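CBS domain protein (Bacillus anthracis, PDB 3LQN) is of unknown function, but its pair of CBS domains suggests a regulatory module that probably senses a small ligand such as an adenine nucleotide. Local coordinates at residues M68-I73 with E77-E82. Sequence-based numbering, arbitrary orientation. Where two conformers were deposited one is given.
Sequences MILDGI and ERIEFE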
loop_
_atom_site.group_PDB
_atom_site.type_symbol
_atom_site.label_atom_id
_atom_site.label_comp_id
_atom_site.label_asym_id
_atom_site.label_seq_id
_atom_site.Cartn_x
_atom_site.Cartn_y
_atom_site.Cartn_z
ATOM N N MET A 68 11.110 0.065 -0.329
ATOM C CA MET A 68 12.430 -0.195 0.253
ATOM C C MET A 68 13.492 -0.101 -0.859
ATOM O O MET A 68 14.555 0.482 -0.687
ATOM C CB MET A 68 12.548 -1.581 0.895
ATOM C CG MET A 68 11.758 -1.718 2.164
ATOM S SD MET A 68 11.797 -3.430 2.677
ATOM C CE MET A 68 10.178 -3.550 3.403
ATOM N N ILE A 69 13.115 -0.629 -2.005
ATOM C CA ILE A 69 14.017 -0.561 -3.154
ATOM C C ILE A 69 14.304 0.852 -3.620
ATOM O O ILE A 69 15.488 1.235 -3.783
ATOM C CB ILE A 69 13.499 -1.426 -4.303
ATOM C CG1 ILE A 69 13.524 -2.909 -3.843
ATOM C CG2 ILE A 69 14.442 -1.244 -5.542
ATOM C CD1 ILE A 69 12.969 -3.909 -4.973
ATOM N N LEU A 70 13.241 1.622 -3.849
ATOM C CA LEU A 70 13.414 3.010 -4.319
ATOM C C LEU A 70 14.118 3.885 -3.230
ATOM O O LEU A 70 14.985 4.677 -3.545
ATOM C CB LEU A 70 12.066 3.613 -4.705
ATOM C CG LEU A 70 11.394 2.825 -5.846
ATOM C CD1 LEU A 70 9.983 3.433 -6.097
ATOM C CD2 LEU A 70 12.286 2.863 -7.113
ATOM N N ASP A 71 13.803 3.646 -1.962
ATOM C CA ASP A 71 14.475 4.395 -0.863
ATOM C C ASP A 71 15.981 4.097 -0.894
ATOM O O ASP A 71 16.827 4.936 -0.564
ATOM C CB ASP A 71 13.932 3.941 0.500
ATOM C CG ASP A 71 12.571 4.535 0.810
ATOM O OD1 ASP A 71 12.127 5.382 0.030
ATOM O OD2 ASP A 71 11.946 4.151 1.806
ATOM N N GLY A 72 16.299 2.891 -1.294
ATOM C CA GLY A 72 17.659 2.411 -1.333
ATOM C C GLY A 72 18.455 3.075 -2.421
ATOM O O GLY A 72 19.664 3.035 -2.367
ATOM N N ILE A 73 17.790 3.656 -3.417
ATOM C CA ILE A 73 18.487 4.364 -4.479
ATOM C C ILE A 73 18.045 5.845 -4.565
ATOM O O ILE A 73 18.104 6.470 -5.615
ATOM C CB ILE A 73 18.304 3.696 -5.854
ATOM C CG1 ILE A 73 16.837 3.487 -6.165
ATOM C CG2 ILE A 73 19.022 2.350 -5.903
ATOM C CD1 ILE A 73 16.573 3.064 -7.594
ATOM N N GLU A 77 19.043 14.392 -6.156
ATOM C CA GLU A 77 18.322 15.006 -7.272
ATOM C C GLU A 77 17.533 14.048 -8.170
ATOM O O GLU A 77 16.839 14.484 -9.098
ATOM C CB GLU A 77 19.335 15.743 -8.196
ATOM C CG GLU A 77 20.432 16.527 -7.481
ATOM C CD GLU A 77 21.398 17.182 -8.461
ATOM O OE1 GLU A 77 21.601 16.620 -9.557
ATOM O OE2 GLU A 77 21.949 18.258 -8.143
ATOM N N ARG A 78 17.645 12.745 -7.916
ATOM C CA ARG A 78 16.963 11.797 -8.766
ATOM C C ARG A 78 16.970 10.436 -8.086
ATOM O O ARG A 78 17.717 10.214 -7.145
ATOM C CB ARG A 78 17.662 11.701 -10.120
ATOM C CG ARG A 78 19.161 11.569 -9.995
ATOM C CD ARG A 78 19.815 11.627 -11.354
ATOM N NE ARG A 78 19.450 10.463 -12.148
ATOM C CZ ARG A 78 20.187 9.362 -12.221
ATOM N NH1 ARG A 78 21.339 9.268 -11.567
ATOM N NH2 ARG A 78 19.779 8.362 -12.962
ATOM N N ILE A 79 16.092 9.562 -8.549
ATOM C CA ILE A 79 16.100 8.168 -8.105
ATOM C C ILE A 79 17.191 7.521 -8.937
ATOM O O ILE A 79 17.128 7.551 -10.173
ATOM C CB ILE A 79 14.749 7.486 -8.343
ATOM C CG1 ILE A 79 13.594 8.160 -7.542
ATOM C CG2 ILE A 79 14.854 5.990 -7.996
ATOM C CD1 ILE A 79 13.718 8.131 -5.921
ATOM N N GLU A 80 18.195 6.956 -8.276
ATOM C CA GLU A 80 19.439 6.527 -8.946
ATOM C C GLU A 80 19.382 5.081 -9.440
ATOM O O GLU A 80 20.070 4.172 -8.894
ATOM C CB GLU A 80 20.630 6.751 -8.028
ATOM C CG GLU A 80 20.766 8.185 -7.595
ATOM C CD GLU A 80 21.981 8.464 -6.739
ATOM O OE1 GLU A 80 22.379 7.585 -5.986
ATOM O OE2 GLU A 80 22.526 9.597 -6.813
ATOM N N PHE A 81 18.555 4.841 -10.459
ATOM C CA PHE A 81 18.264 3.477 -10.909
ATOM C C PHE A 81 19.491 2.690 -11.415
ATOM O O PHE A 81 19.479 1.464 -11.404
ATOM C CB PHE A 81 17.134 3.444 -11.957
ATOM C CG PHE A 81 15.772 3.798 -11.396
ATOM C CD1 PHE A 81 15.159 2.983 -10.464
ATOM C CD2 PHE A 81 15.129 4.962 -11.778
ATOM C CE1 PHE A 81 13.916 3.321 -9.939
ATOM C CE2 PHE A 81 13.911 5.302 -11.278
ATOM C CZ PHE A 81 13.288 4.481 -10.357
ATOM N N GLU A 82 20.517 3.394 -11.876
ATOM C CA GLU A 82 21.709 2.709 -12.342
ATOM C C GLU A 82 22.343 1.920 -11.217
ATOM O O GLU A 82 23.054 0.931 -11.457
ATOM C CB GLU A 82 22.721 3.703 -12.917
ATOM C CG GLU A 82 23.312 4.642 -11.884
ATOM C CD GLU A 82 22.436 5.870 -11.608
ATOM O OE1 GLU A 82 21.330 5.983 -12.203
ATOM O OE2 GLU A 82 22.865 6.722 -10.790
#
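L70, on the last turn of helix 66-72, reaches the ring of F81 with one methyl: in one of two conformers of F81, L70 CD2 lies 3.3 Å from CE1 of F81, at the ring edge and near its plane. L70 CD2 also lies 4.1 Å from CG2 of I79. One turn on, I73 leaves the helix and makes the largest single share of the contact. Its CG1 sits between the backbone N and the carbonyl carbon (chi1 53°), and the extended chain carries CD1 to where I79 and F81 meet, touching both. There the I73 methyl is 3.2 Å from CD1 of F81 and 3.4 Å from CG2 of I79. CG2 of I79 in turn lies over one face of the same ring, towards its rim. Helix 66-72 is the second helix of the first CBS domain, and the linker toward the second doubles back on its C-terminal end. Across the subunit interface the F81 ring stacks on F81 of the second subunit, while L70 and I79 pack on T66 and V44 of that subunit, so this apolar cluster belongs to the dimer contact. A backbone bond closes the loop: I73 O accepts a nearly straight hydrogen bond from E80 N (2.7 Å, 174°), lying in the carbonyl plane, and E80 centres an inverse gamma turn. Beyond it, in one of its two conformers R78 grips the E82 carboxylate end-on through NH1 and NH2.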